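Long-range contacts in NAD-dependent epimerase/dehydratase (Methylobacillus flagellatus KT, PDB 3GPI), which is of unknown function but probably binds a nicotinamide dinucleotide and carries out NAD-dependent chemistry on a substrate not yet identified: residues S4-A9 against I66-V71; T51-L56 against L89-S94; Q102-V107 against A145-T150; F106-G111 against E139-L144; L121-P126 against E207-V212. One frame throughout, in Å; residues are numbered along the deposited sequence.

Contact 1 of 5, residues S4-A9 against I66-V71; sequences SKILIA and ILVYCV
The one aromatic ring here, that of Tyr-69, carries Val-71 CG2 over one face, 4.1 Å above the plane of the Tyr-69 ring and shifted toward its rim. Ala-9 approaches the same ring obliquely, its CB 3.7 Å from Tyr-69 CD1, while Val-50, Leu-89 and Thr-92 also touch this side chain. Tyr-69 CG stands anti to the backbone N (chi1 -167°), which lays the ring alongside the small Ala-9. Behind these groups, strands 6-9 and 66-69 run parallel at an angle of 16°, in step from Ile-6 beside Ile-66 to Ala-9 beside Tyr-69. Leu-7 N donates to Ile-66 O (2.9 Å) and Leu-7 O accepts from Val-68 N (2.9 Å), so Leu-7 is gripped on both of its backbone polar atoms. Ala-9 is held in the same way, and Cys-70 N closes the ladder on Ala-9 O at 2.8 Å. On the face of Ile-6 and Ile-8, Ile-6 CD1 curls over to Ile-66 CB (3.6 Å), and helix 13-24 covers these residues. On the other face Leu-7 CG lies beside Leu-67 CD1 at 4.1 Å. Just beyond Ala-9 comes a glycine-rich turn that fits the dinucleotide-binding loop of a Rossmann fold. Polar pairing between the two segments is thus a matter of amides and carbonyls, which set the alignment, whereas the side chains contribute apolar packing.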
# COMPACT_ATOMS: atom_id res chain seq x y z
N SER A 4 -20.88 4.63 4.71
CA SER A 4 -20.16 4.18 5.90
C SER A 4 -19.24 5.28 6.46
O SER A 4 -18.61 6.03 5.70
CB SER A 4 -19.36 2.92 5.57
OG SER A 4 -18.58 3.19 4.41
N LYS A 5 -19.17 5.36 7.79
CA LYS A 5 -18.19 6.21 8.49
C LYS A 5 -16.88 5.43 8.54
O LYS A 5 -16.89 4.22 8.83
CB LYS A 5 -18.66 6.51 9.90
CG LYS A 5 -19.95 7.33 9.91
CD LYS A 5 -20.25 7.71 11.36
CE LYS A 5 -21.57 8.41 11.49
NZ LYS A 5 -22.68 7.43 11.56
N ILE A 6 -15.77 6.11 8.25
CA ILE A 6 -14.48 5.45 8.05
C ILE A 6 -13.47 6.02 9.00
O ILE A 6 -13.35 7.23 9.12
CB ILE A 6 -13.93 5.73 6.63
CG1 ILE A 6 -14.99 5.61 5.53
CG2 ILE A 6 -12.73 4.84 6.33
CD1 ILE A 6 -15.50 4.23 5.30
N LEU A 7 -12.75 5.13 9.69
CA LEU A 7 -11.55 5.53 10.45
C LEU A 7 -10.34 5.00 9.71
O LEU A 7 -10.28 3.82 9.41
CB LEU A 7 -11.61 4.95 11.85
CG LEU A 7 -10.35 5.12 12.69
CD1 LEU A 7 -9.94 6.57 12.87
CD2 LEU A 7 -10.60 4.45 14.04
N ILE A 8 -9.41 5.91 9.38
CA ILE A 8 -8.15 5.51 8.74
C ILE A 8 -7.04 5.65 9.79
O ILE A 8 -6.76 6.78 10.23
CB ILE A 8 -7.84 6.41 7.54
CG1 ILE A 8 -8.95 6.28 6.47
CG2 ILE A 8 -6.46 6.05 6.95
CD1 ILE A 8 -8.88 7.30 5.34
N ALA A 9 -6.47 4.54 10.22
CA ALA A 9 -5.37 4.59 11.18
C ALA A 9 -4.08 4.61 10.40
O ALA A 9 -3.75 3.65 9.73
CB ALA A 9 -5.40 3.41 12.09
N ILE A 66 -16.17 1.22 9.15
CA ILE A 66 -15.03 0.66 8.44
C ILE A 66 -13.74 1.17 9.06
O ILE A 66 -13.60 2.38 9.33
CB ILE A 66 -15.05 1.06 6.94
CG1 ILE A 66 -16.34 0.65 6.24
CG2 ILE A 66 -13.81 0.54 6.18
CD1 ILE A 66 -16.51 -0.82 6.00
N LEU A 67 -12.81 0.24 9.35
CA LEU A 67 -11.44 0.61 9.71
C LEU A 67 -10.51 0.33 8.55
O LEU A 67 -10.54 -0.78 8.04
CB LEU A 67 -10.99 -0.20 10.92
CG LEU A 67 -9.51 -0.06 11.31
CD1 LEU A 67 -9.14 1.35 11.74
CD2 LEU A 67 -9.20 -1.07 12.43
N VAL A 68 -9.72 1.33 8.14
CA VAL A 68 -8.62 1.07 7.22
C VAL A 68 -7.34 1.24 8.03
O VAL A 68 -7.09 2.34 8.54
CB VAL A 68 -8.61 2.05 6.01
CG1 VAL A 68 -7.48 1.69 5.07
CG2 VAL A 68 -9.93 1.99 5.29
N TYR A 69 -6.57 0.17 8.18
CA TYR A 69 -5.40 0.22 9.02
C TYR A 69 -4.16 0.23 8.14
O TYR A 69 -3.89 -0.76 7.47
CB TYR A 69 -5.41 -0.98 9.97
CG TYR A 69 -4.41 -0.88 11.09
CD1 TYR A 69 -4.74 -0.25 12.28
CD2 TYR A 69 -3.13 -1.40 10.95
CE1 TYR A 69 -3.83 -0.13 13.30
CE2 TYR A 69 -2.21 -1.32 11.97
CZ TYR A 69 -2.57 -0.67 13.14
OH TYR A 69 -1.65 -0.57 14.14
N CYS A 70 -3.45 1.35 8.18
CA CYS A 70 -2.27 1.59 7.36
C CYS A 70 -0.97 1.59 8.18
O CYS A 70 0.11 1.60 7.58
CB CYS A 70 -2.38 2.95 6.70
SG CYS A 70 -3.89 3.24 5.79
N VAL A 71 -1.07 1.55 9.51
CA VAL A 71 0.11 1.77 10.38
C VAL A 71 1.20 0.70 10.18
O VAL A 71 2.38 1.04 10.08
CB VAL A 71 -0.29 1.92 11.87
CG1 VAL A 71 0.96 2.05 12.79
CG2 VAL A 71 -1.25 3.11 12.03

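Contact 2 of 5, residues T51-L56 against L89-S94; sequences TRPDTL and LRNTLS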
# COMPACT_ATOMS: atom_id res chain seq x y z
N THR A 51 0.40 2.16 19.82
CA THR A 51 1.15 1.30 20.75
C THR A 51 0.79 1.57 22.22
O THR A 51 1.20 0.82 23.11
CB THR A 51 2.69 1.41 20.56
OG1 THR A 51 3.14 2.72 20.90
CG2 THR A 51 3.06 1.09 19.11
N ARG A 52 0.04 2.65 22.45
CA ARG A 52 -0.33 3.06 23.79
C ARG A 52 -1.85 3.09 23.96
O ARG A 52 -2.49 4.10 23.65
CB ARG A 52 0.26 4.43 24.08
CG ARG A 52 1.78 4.38 24.34
CD ARG A 52 2.33 5.79 24.48
NE ARG A 52 1.66 6.53 25.54
CZ ARG A 52 1.37 7.84 25.49
NH1 ARG A 52 1.66 8.56 24.42
NH2 ARG A 52 0.76 8.41 26.53
N PRO A 53 -2.43 2.00 24.48
CA PRO A 53 -3.88 1.92 24.67
C PRO A 53 -4.51 3.13 25.35
O PRO A 53 -5.65 3.46 25.04
CB PRO A 53 -4.06 0.65 25.51
CG PRO A 53 -2.89 -0.19 25.15
CD PRO A 53 -1.75 0.75 24.89
N ASP A 54 -3.78 3.78 26.26
CA ASP A 54 -4.34 4.94 26.98
C ASP A 54 -4.59 6.17 26.10
O ASP A 54 -5.28 7.10 26.52
CB ASP A 54 -3.49 5.30 28.22
CG ASP A 54 -3.70 4.35 29.38
OD1 ASP A 54 -4.48 3.38 29.27
OD2 ASP A 54 -3.06 4.56 30.44
N THR A 55 -4.04 6.17 24.88
CA THR A 55 -4.28 7.29 23.96
C THR A 55 -5.39 6.95 22.97
O THR A 55 -5.69 7.75 22.09
CB THR A 55 -3.02 7.62 23.12
OG1 THR A 55 -2.73 6.53 22.24
CG2 THR A 55 -1.79 7.91 24.05
N LEU A 56 -5.96 5.75 23.10
CA LEU A 56 -6.98 5.27 22.12
C LEU A 56 -8.41 5.27 22.67
O LEU A 56 -9.33 4.75 22.03
CB LEU A 56 -6.63 3.86 21.65
CG LEU A 56 -5.26 3.68 20.97
CD1 LEU A 56 -4.98 2.23 20.73
CD2 LEU A 56 -5.16 4.48 19.68
N LEU A 89 -2.33 -2.95 15.87
CA LEU A 89 -3.61 -3.43 15.34
C LEU A 89 -4.50 -4.02 16.45
O LEU A 89 -5.71 -3.79 16.50
CB LEU A 89 -3.36 -4.48 14.25
CG LEU A 89 -4.59 -5.19 13.66
CD1 LEU A 89 -5.56 -4.18 12.97
CD2 LEU A 89 -4.17 -6.28 12.70
N ARG A 90 -3.88 -4.78 17.35
CA ARG A 90 -4.62 -5.36 18.48
C ARG A 90 -5.18 -4.25 19.37
O ARG A 90 -6.37 -4.32 19.74
CB ARG A 90 -3.78 -6.35 19.32
CG ARG A 90 -4.64 -7.19 20.27
CD ARG A 90 -3.80 -7.93 21.31
NE ARG A 90 -2.84 -8.84 20.71
CZ ARG A 90 -3.18 -10.02 20.19
NH1 ARG A 90 -4.45 -10.41 20.21
NH2 ARG A 90 -2.25 -10.81 19.66
N ASN A 91 -4.36 -3.25 19.67
CA ASN A 91 -4.76 -2.12 20.52
C ASN A 91 -5.90 -1.36 19.87
O ASN A 91 -6.87 -1.01 20.55
CB ASN A 91 -3.58 -1.18 20.79
CG ASN A 91 -2.52 -1.81 21.69
OD1 ASN A 91 -2.76 -2.85 22.30
ND2 ASN A 91 -1.37 -1.19 21.74
N THR A 92 -5.79 -1.13 18.56
CA THR A 92 -6.81 -0.39 17.81
C THR A 92 -8.11 -1.16 17.77
O THR A 92 -9.19 -0.59 18.03
CB THR A 92 -6.32 -0.10 16.38
OG1 THR A 92 -5.16 0.73 16.43
CG2 THR A 92 -7.37 0.67 15.61
N LEU A 93 -8.08 -2.45 17.46
CA LEU A 93 -9.30 -3.22 17.47
C LEU A 93 -9.96 -3.28 18.84
O LEU A 93 -11.16 -3.12 18.97
CB LEU A 93 -9.05 -4.63 16.95
CG LEU A 93 -8.57 -4.68 15.50
CD1 LEU A 93 -8.01 -6.08 15.19
CD2 LEU A 93 -9.74 -4.35 14.57
N SER A 94 -9.15 -3.48 19.88
CA SER A 94 -9.67 -3.51 21.23
C SER A 94 -10.34 -2.17 21.57
O SER A 94 -11.42 -2.16 22.19
CB SER A 94 -8.53 -3.76 22.20
OG SER A 94 -9.02 -3.67 23.53
O HOH W 1 0.67 -2.41 23.69
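Asn-91 projects from helix 86-95 into the loop at residues 51-56, and each atom of its side chain has a neighbour there. CB rests against a methyl of Leu-56, with Asn-91 CB 3.7 Å from Leu-56 CD1; the two side chains cross at about a right angle. Asn-91 CG, placed anti to the carbonyl carbon (chi1 -69°), lies 3.8 Å from Pro-53 CG, and OD1 of Asn-91 passes the same Pro-53 CG at 3.9 Å. At the tip, ND2 of Asn-91 comes within 3.7 Å of Pro-53 CD. It donates to the carbonyl O of Val-50 and also to a water O 3.1 Å from Asn-91 ND2, which in turn makes a weak bond to Thr-51 O. An alanine here would probably loosen the loop, because the amide that ties Val-50 to the helix and the surface on which Pro-53 lies would both be lost. The loop has its own brace, since Arg-52 O accepts from both Thr-55 N and Thr-55 OG1, the latter at 2.8 Å. Helix 86-95 turns Thr-92 and Leu-93 against strand 66-69 and Leu-89 toward helix 132-143, so the loop following strand 45-47 covers a different flank of the helix.

Contact 3 of 5, residues Q102-V107 against A145-T150; sequences QHVFFV and AAYSST
His-103 and Thr-150 cross obliquely, and the imidazole presents its edge to the threonine. The His-103 ring is steered there by a chi1 of -148°, well off the staggered anti position. His-103 NE2 donates to Thr-150 OG1 at 2.9 Å in a nearly straight bond (173°) lying in the ring plane, and OG1 has a further partner in Glu-207 O. At the other nitrogen, His-103 ND1 and Ser-148 OG are hydrogen-bonded at 2.9 Å. With both nitrogens held, the ring is fixed in rotation, and the Ser-148 to Ser-149 backbone passes over one of its faces, Ser-149 CA standing 3.4 Å above the plane of His-103. A leucine here, lacking both ring nitrogens and their bonds to Ser-148 and Thr-150, would probably loosen the start of the strand pair. Phe-105 lies side by side with Thr-150, pointing the same way, while His-103 CD2 sits 3.5 Å above the Phe-105 ring. Main-chain bonds complete the join: Thr-150 N to Val-104 O at 2.9 Å and Phe-106 N to Thr-150 O at 2.9 Å. Strand 103-109 is thereby flanked by strand 149-158 on one side and strand 66-69 on the other, a parallel arrangement characteristic of the Rossmann-type sheet of this family.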
# COMPACT_ATOMS: atom_id res chain seq x y z
N GLN A 102 -18.00 -3.02 10.69
CA GLN A 102 -18.46 -4.02 9.72
C GLN A 102 -17.32 -4.62 8.90
O GLN A 102 -17.47 -5.71 8.35
CB GLN A 102 -19.45 -3.38 8.75
CG GLN A 102 -20.76 -2.96 9.42
CD GLN A 102 -21.63 -2.13 8.50
OE1 GLN A 102 -21.13 -1.34 7.68
NE2 GLN A 102 -22.95 -2.27 8.65
N HIS A 103 -16.20 -3.93 8.78
CA HIS A 103 -15.12 -4.44 7.97
C HIS A 103 -13.83 -3.76 8.35
O HIS A 103 -13.79 -2.58 8.67
CB HIS A 103 -15.37 -4.22 6.47
CG HIS A 103 -14.76 -5.30 5.61
ND1 HIS A 103 -15.27 -6.58 5.54
CD2 HIS A 103 -13.63 -5.31 4.86
CE1 HIS A 103 -14.53 -7.30 4.72
NE2 HIS A 103 -13.53 -6.56 4.30
N VAL A 104 -12.75 -4.55 8.30
CA VAL A 104 -11.40 -4.03 8.45
C VAL A 104 -10.61 -4.22 7.16
O VAL A 104 -10.51 -5.33 6.67
CB VAL A 104 -10.66 -4.74 9.57
CG1 VAL A 104 -9.23 -4.19 9.67
CG2 VAL A 104 -11.38 -4.56 10.88
N PHE A 105 -10.08 -3.15 6.59
CA PHE A 105 -9.13 -3.24 5.47
C PHE A 105 -7.74 -3.05 6.04
O PHE A 105 -7.46 -2.01 6.68
CB PHE A 105 -9.42 -2.18 4.40
CG PHE A 105 -10.72 -2.39 3.68
CD1 PHE A 105 -10.77 -3.25 2.60
CD2 PHE A 105 -11.90 -1.78 4.11
CE1 PHE A 105 -11.95 -3.46 1.92
CE2 PHE A 105 -13.10 -1.99 3.42
CZ PHE A 105 -13.13 -2.83 2.34
N PHE A 106 -6.86 -4.04 5.85
CA PHE A 106 -5.55 -3.97 6.45
C PHE A 106 -4.52 -3.89 5.34
O PHE A 106 -4.47 -4.80 4.48
CB PHE A 106 -5.35 -5.22 7.31
CG PHE A 106 -3.98 -5.34 7.91
CD1 PHE A 106 -3.63 -4.63 9.05
CD2 PHE A 106 -3.04 -6.17 7.33
CE1 PHE A 106 -2.33 -4.72 9.60
CE2 PHE A 106 -1.75 -6.29 7.86
CZ PHE A 106 -1.39 -5.56 8.99
N VAL A 107 -3.68 -2.86 5.38
CA VAL A 107 -2.65 -2.68 4.36
C VAL A 107 -1.41 -3.43 4.81
O VAL A 107 -0.73 -3.06 5.75
CB VAL A 107 -2.33 -1.20 4.08
CG1 VAL A 107 -1.26 -1.07 3.01
CG2 VAL A 107 -3.61 -0.43 3.69
N ALA A 145 -8.11 -13.01 11.27
CA ALA A 145 -8.86 -14.23 10.90
C ALA A 145 -10.29 -14.27 11.47
O ALA A 145 -11.19 -14.82 10.82
CB ALA A 145 -8.08 -15.50 11.33
N ALA A 146 -10.47 -13.66 12.64
CA ALA A 146 -11.78 -13.62 13.34
C ALA A 146 -12.66 -12.46 12.94
O ALA A 146 -13.81 -12.37 13.39
CB ALA A 146 -11.57 -13.60 14.83
N TYR A 147 -12.13 -11.55 12.14
CA TYR A 147 -12.84 -10.35 11.74
C TYR A 147 -13.30 -10.40 10.29
O TYR A 147 -12.64 -10.97 9.45
CB TYR A 147 -11.92 -9.14 11.87
CG TYR A 147 -11.64 -8.79 13.30
CD1 TYR A 147 -10.73 -9.54 14.04
CD2 TYR A 147 -12.28 -7.71 13.90
CE1 TYR A 147 -10.48 -9.25 15.37
CE2 TYR A 147 -12.03 -7.38 15.23
CZ TYR A 147 -11.12 -8.16 15.95
OH TYR A 147 -10.88 -7.84 17.26
N SER A 148 -14.44 -9.79 9.98
CA SER A 148 -14.78 -9.52 8.58
C SER A 148 -13.73 -8.53 8.08
O SER A 148 -13.64 -7.43 8.59
CB SER A 148 -16.16 -8.88 8.51
OG SER A 148 -16.54 -8.66 7.17
N SER A 149 -12.93 -8.94 7.08
CA SER A 149 -11.72 -8.19 6.76
C SER A 149 -11.18 -8.55 5.40
O SER A 149 -11.46 -9.58 4.86
CB SER A 149 -10.65 -8.45 7.81
OG SER A 149 -10.27 -9.81 7.84
N THR A 150 -10.35 -7.65 4.89
CA THR A 150 -9.65 -7.81 3.63
C THR A 150 -8.24 -7.32 3.87
O THR A 150 -8.02 -6.17 4.25
CB THR A 150 -10.27 -6.96 2.55
OG1 THR A 150 -11.61 -7.43 2.33
CG2 THR A 150 -9.45 -7.09 1.24

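Contact 4 of 5, residues F106-G111 against E139-L144; sequences FVSSTG and EAEALL
Strand 106-109 and helix 139-143 run roughly antiparallel, at 147°, with their axes 9.7 Å apart at the closest approach. They belong to a beta-alpha-beta crossover, in which helix 132-143 leads the chain from strand 103-109 to its parallel neighbour 149-158. Phe-106 fills the space between strand and helix with its ring. The far end of that ring reaches the helix, Phe-106 CZ lying 3.7 Å from Ala-140 CB, and its flank meets the aliphatic part of Glu-141 where Phe-106 CE2 is 3.7 Å from Glu-141 CG. The extended Glu-141 side chain crosses the ring at about a right angle, the ring and carboxylate planes being 76° apart. Past the ring, its carboxylate accepts a hydrogen bond from Ser-108, with Ser-108 OG 2.6 Å from Glu-141 OE2 and the anti lone pair of OE2 in use. Glu-141 OE1 forms a salt bridge with Arg-153 on strand 149-158, which is likely to favour the ionised carboxylate in this buried setting. Farther along, Ser-109 OG accepts from Gly-111 N at 2.9 Å, an ST turn at the strand end. Tightest of the apolar contacts is that of Leu-144, whose CD1 presses to 3.2 Å from Phe-106 CB.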
# COMPACT_ATOMS: atom_id res chain seq x y z
N PHE A 106 -6.86 -4.04 5.85
CA PHE A 106 -5.55 -3.97 6.45
C PHE A 106 -4.52 -3.89 5.34
O PHE A 106 -4.47 -4.80 4.48
CB PHE A 106 -5.35 -5.22 7.31
CG PHE A 106 -3.98 -5.34 7.91
CD1 PHE A 106 -3.63 -4.63 9.05
CD2 PHE A 106 -3.04 -6.17 7.33
CE1 PHE A 106 -2.33 -4.72 9.60
CE2 PHE A 106 -1.75 -6.29 7.86
CZ PHE A 106 -1.39 -5.56 8.99
N VAL A 107 -3.68 -2.86 5.38
CA VAL A 107 -2.65 -2.68 4.36
C VAL A 107 -1.41 -3.43 4.81
O VAL A 107 -0.73 -3.06 5.75
CB VAL A 107 -2.33 -1.20 4.08
CG1 VAL A 107 -1.26 -1.07 3.01
CG2 VAL A 107 -3.61 -0.43 3.69
N SER A 108 -1.14 -4.48 4.08
CA SER A 108 0.04 -5.32 4.32
C SER A 108 1.03 -5.06 3.20
O SER A 108 0.94 -4.06 2.48
CB SER A 108 -0.45 -6.75 4.33
OG SER A 108 0.60 -7.69 4.61
N SER A 109 1.99 -5.97 3.03
CA SER A 109 3.06 -5.82 2.06
C SER A 109 3.34 -7.12 1.33
O SER A 109 3.33 -8.18 1.96
CB SER A 109 4.35 -5.46 2.82
OG SER A 109 5.47 -5.45 1.94
N THR A 110 3.64 -7.05 0.03
CA THR A 110 4.10 -8.24 -0.70
C THR A 110 5.48 -8.71 -0.23
O THR A 110 5.91 -9.78 -0.68
CB THR A 110 4.08 -8.04 -2.20
OG1 THR A 110 4.84 -6.86 -2.51
CG2 THR A 110 2.61 -7.85 -2.69
N GLY A 111 6.14 -7.97 0.66
CA GLY A 111 7.44 -8.43 1.19
C GLY A 111 7.25 -9.68 2.01
O GLY A 111 8.23 -10.37 2.30
N GLU A 139 2.30 -11.78 11.30
CA GLU A 139 1.75 -11.84 12.65
C GLU A 139 0.59 -10.84 12.82
O GLU A 139 -0.42 -11.19 13.46
CB GLU A 139 2.86 -11.58 13.67
CG GLU A 139 2.36 -11.43 15.09
CD GLU A 139 3.49 -11.48 16.07
OE1 GLU A 139 4.34 -10.57 16.06
OE2 GLU A 139 3.50 -12.44 16.87
N ALA A 140 0.74 -9.64 12.27
CA ALA A 140 -0.34 -8.63 12.30
C ALA A 140 -1.54 -9.12 11.49
O ALA A 140 -2.69 -8.95 11.94
CB ALA A 140 0.16 -7.26 11.83
N GLU A 141 -1.29 -9.71 10.32
CA GLU A 141 -2.34 -10.25 9.46
C GLU A 141 -3.17 -11.29 10.17
O GLU A 141 -4.40 -11.32 10.02
CB GLU A 141 -1.75 -10.89 8.20
CG GLU A 141 -1.41 -9.93 7.05
CD GLU A 141 -1.01 -10.66 5.79
OE1 GLU A 141 -1.35 -11.83 5.59
OE2 GLU A 141 -0.34 -10.05 4.94
N ALA A 142 -2.49 -12.14 10.93
CA ALA A 142 -3.07 -13.39 11.44
C ALA A 142 -4.30 -13.13 12.28
O ALA A 142 -5.29 -13.89 12.22
CB ALA A 142 -2.04 -14.15 12.27
N LEU A 143 -4.21 -12.05 13.05
CA LEU A 143 -5.24 -11.57 13.96
C LEU A 143 -6.58 -11.42 13.24
O LEU A 143 -7.61 -11.89 13.70
CB LEU A 143 -4.80 -10.22 14.52
CG LEU A 143 -5.45 -9.65 15.78
CD1 LEU A 143 -5.36 -10.63 16.98
CD2 LEU A 143 -4.78 -8.35 16.12
N LEU A 144 -6.55 -10.78 12.08
CA LEU A 144 -7.78 -10.56 11.34
C LEU A 144 -8.60 -11.79 10.98
O LEU A 144 -9.70 -11.65 10.43
CB LEU A 144 -7.47 -9.75 10.09
CG LEU A 144 -6.87 -8.39 10.40
CD1 LEU A 144 -6.43 -7.69 9.12
CD2 LEU A 144 -7.85 -7.54 11.17

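Contact 5 of 5, residues L121-P126 against E207-V212; sequences LDEDTP and ERLYIV
Two torsions carry the carboxylate of Glu-123 to the strand: CG stands anti to the carbonyl carbon (chi1 -60°), and the chain then bends at chi2 (82°). The bend brings Glu-123 OE2 to 2.8 Å from Ile-211 N, whose N-H points almost straight at it (177°) and meets the anti lone pair. A water O lies 2.8 Å from Glu-123 OE2 and also 2.8 Å from Ile-211 O, so both polar backbone atoms of Ile-211 are engaged around this carboxylate. The other oxygen, OE1, forms a salt bridge with Arg-253 of helix 252-256, which probably keeps the buried glutamate charged. Glu-123 occupies the second position of a type I beta turn running from Asp-122 to Thr-125. Asp-122 adds an Asx turn, its OD1 accepting from Asp-124 N at 2.9 Å from above the carboxylate plane, and Thr-125 OG1 accepts from Asp-122 N at 3.1 Å. In this way the loop after strand 120-121 is tied to strand 209-212, which pairs in parallel with strand 149-158 in the main sheet. Apolar groups of the strand pack beside the glutamate and against the turn. Leu-209 CD2 lies 3.8 Å from Glu-123 CB, while Ile-211 CD1 reaches past the carboxylate to the turn backbone, 3.5 Å from Asp-122 CA.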
# COMPACT_ATOMS: atom_id res chain seq x y z
N LEU A 121 3.53 -15.21 -8.62
CA LEU A 121 2.85 -15.60 -7.39
C LEU A 121 1.55 -14.84 -7.27
O LEU A 121 1.44 -13.71 -7.74
CB LEU A 121 3.70 -15.25 -6.15
CG LEU A 121 5.14 -15.75 -6.18
CD1 LEU A 121 5.82 -15.47 -4.86
CD2 LEU A 121 5.15 -17.21 -6.56
N ASP A 122 0.58 -15.47 -6.62
CA ASP A 122 -0.66 -14.79 -6.32
C ASP A 122 -1.16 -15.12 -4.91
O ASP A 122 -0.41 -15.61 -4.08
CB ASP A 122 -1.69 -15.06 -7.41
CG ASP A 122 -2.13 -16.49 -7.46
OD1 ASP A 122 -1.94 -17.25 -6.46
OD2 ASP A 122 -2.70 -16.84 -8.53
N GLU A 123 -2.41 -14.76 -4.60
CA GLU A 123 -2.92 -14.93 -3.24
C GLU A 123 -2.99 -16.38 -2.80
O GLU A 123 -3.01 -16.66 -1.58
CB GLU A 123 -4.32 -14.29 -3.09
CG GLU A 123 -4.40 -12.76 -3.39
CD GLU A 123 -4.50 -12.42 -4.89
OE1 GLU A 123 -4.46 -13.30 -5.79
OE2 GLU A 123 -4.60 -11.22 -5.23
N ASP A 124 -2.99 -17.29 -3.77
CA ASP A 124 -3.03 -18.73 -3.45
C ASP A 124 -1.68 -19.27 -3.02
O ASP A 124 -1.59 -20.34 -2.41
CB ASP A 124 -3.52 -19.54 -4.64
CG ASP A 124 -4.94 -19.19 -5.07
OD1 ASP A 124 -5.74 -18.64 -4.29
OD2 ASP A 124 -5.26 -19.54 -6.23
N THR A 125 -0.62 -18.54 -3.33
CA THR A 125 0.74 -18.96 -2.99
C THR A 125 1.03 -18.70 -1.50
O THR A 125 0.94 -17.54 -1.04
CB THR A 125 1.77 -18.10 -3.79
OG1 THR A 125 1.43 -18.09 -5.18
CG2 THR A 125 3.21 -18.66 -3.57
N PRO A 126 1.41 -19.73 -0.72
CA PRO A 126 1.71 -19.40 0.67
C PRO A 126 2.98 -18.55 0.78
O PRO A 126 3.99 -18.91 0.20
CB PRO A 126 1.93 -20.78 1.34
CG PRO A 126 1.32 -21.77 0.39
CD PRO A 126 1.46 -21.18 -0.98
N GLU A 207 -13.23 -10.14 -1.18
CA GLU A 207 -12.36 -11.24 -0.83
C GLU A 207 -11.59 -10.97 0.45
O GLU A 207 -11.41 -9.80 0.87
CB GLU A 207 -11.35 -11.37 -1.96
CG GLU A 207 -11.94 -11.61 -3.33
CD GLU A 207 -11.96 -13.07 -3.70
OE1 GLU A 207 -11.08 -13.83 -3.23
OE2 GLU A 207 -12.86 -13.45 -4.47
N ARG A 208 -11.04 -12.02 1.05
CA ARG A 208 -10.26 -11.82 2.26
C ARG A 208 -8.82 -11.33 2.02
O ARG A 208 -8.20 -10.87 2.95
CB ARG A 208 -10.31 -13.03 3.20
CG ARG A 208 -11.66 -13.09 3.94
CD ARG A 208 -11.73 -14.16 4.99
NE ARG A 208 -10.92 -13.89 6.17
CZ ARG A 208 -11.32 -13.16 7.21
NH1 ARG A 208 -12.53 -12.61 7.20
NH2 ARG A 208 -10.50 -12.94 8.24
N LEU A 209 -8.33 -11.44 0.79
CA LEU A 209 -6.94 -11.12 0.47
C LEU A 209 -6.80 -10.73 -0.98
O LEU A 209 -7.26 -11.43 -1.86
CB LEU A 209 -6.08 -12.37 0.76
CG LEU A 209 -4.59 -12.31 0.41
CD1 LEU A 209 -3.84 -11.25 1.20
CD2 LEU A 209 -3.92 -13.70 0.65
N TYR A 210 -6.10 -9.61 -1.21
CA TYR A 210 -5.67 -9.22 -2.57
C TYR A 210 -4.24 -8.81 -2.53
O TYR A 210 -3.80 -8.15 -1.58
CB TYR A 210 -6.40 -7.96 -3.08
CG TYR A 210 -7.90 -8.07 -3.27
CD1 TYR A 210 -8.45 -8.47 -4.49
CD2 TYR A 210 -8.76 -7.79 -2.22
CE1 TYR A 210 -9.84 -8.56 -4.65
CE2 TYR A 210 -10.16 -7.87 -2.38
CZ TYR A 210 -10.67 -8.26 -3.59
OH TYR A 210 -12.05 -8.34 -3.66
N ILE A 211 -3.54 -9.16 -3.60
CA ILE A 211 -2.27 -8.52 -3.93
C ILE A 211 -2.62 -7.24 -4.69
O ILE A 211 -3.38 -7.25 -5.67
CB ILE A 211 -1.41 -9.45 -4.80
CG1 ILE A 211 -0.96 -10.64 -3.95
CG2 ILE A 211 -0.13 -8.67 -5.26
CD1 ILE A 211 -0.15 -11.71 -4.70
N VAL A 212 -2.10 -6.11 -4.23
CA VAL A 212 -2.36 -4.81 -4.85
C VAL A 212 -1.09 -4.40 -5.56
O VAL A 212 -0.13 -3.95 -4.93
CB VAL A 212 -2.79 -3.78 -3.78
CG1 VAL A 212 -3.24 -2.49 -4.46
CG2 VAL A 212 -4.01 -4.30 -3.02
O HOH W 2 -4.67 -9.27 -7.17

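From the N terminus, contact 1 closes a loop of 56 residues by pairing strand 6-9 with strand 66-69. Contact 2 crosses it: residues 51-56 lie within that loop, and their partner, helix 86-95, packs on Leu-67 and Tyr-69. Contacts 3 and 4 both open after contacts 1 and 2 have closed, start from the same strand and share Phe-106 and Val-107. The shorter span of contact 4, from strand 103-109 to helix 132-143, falls within that of contact 3, where the chain returns to the sheet as strand 149-158. Contact 5 crosses both, joining the loop after strand 120-121 to strand 209-212, while Arg-208 reaches back to Tyr-147. Strands 66-69 and 103-109 are neighbours, linking contact 1 to contacts 3 and 4.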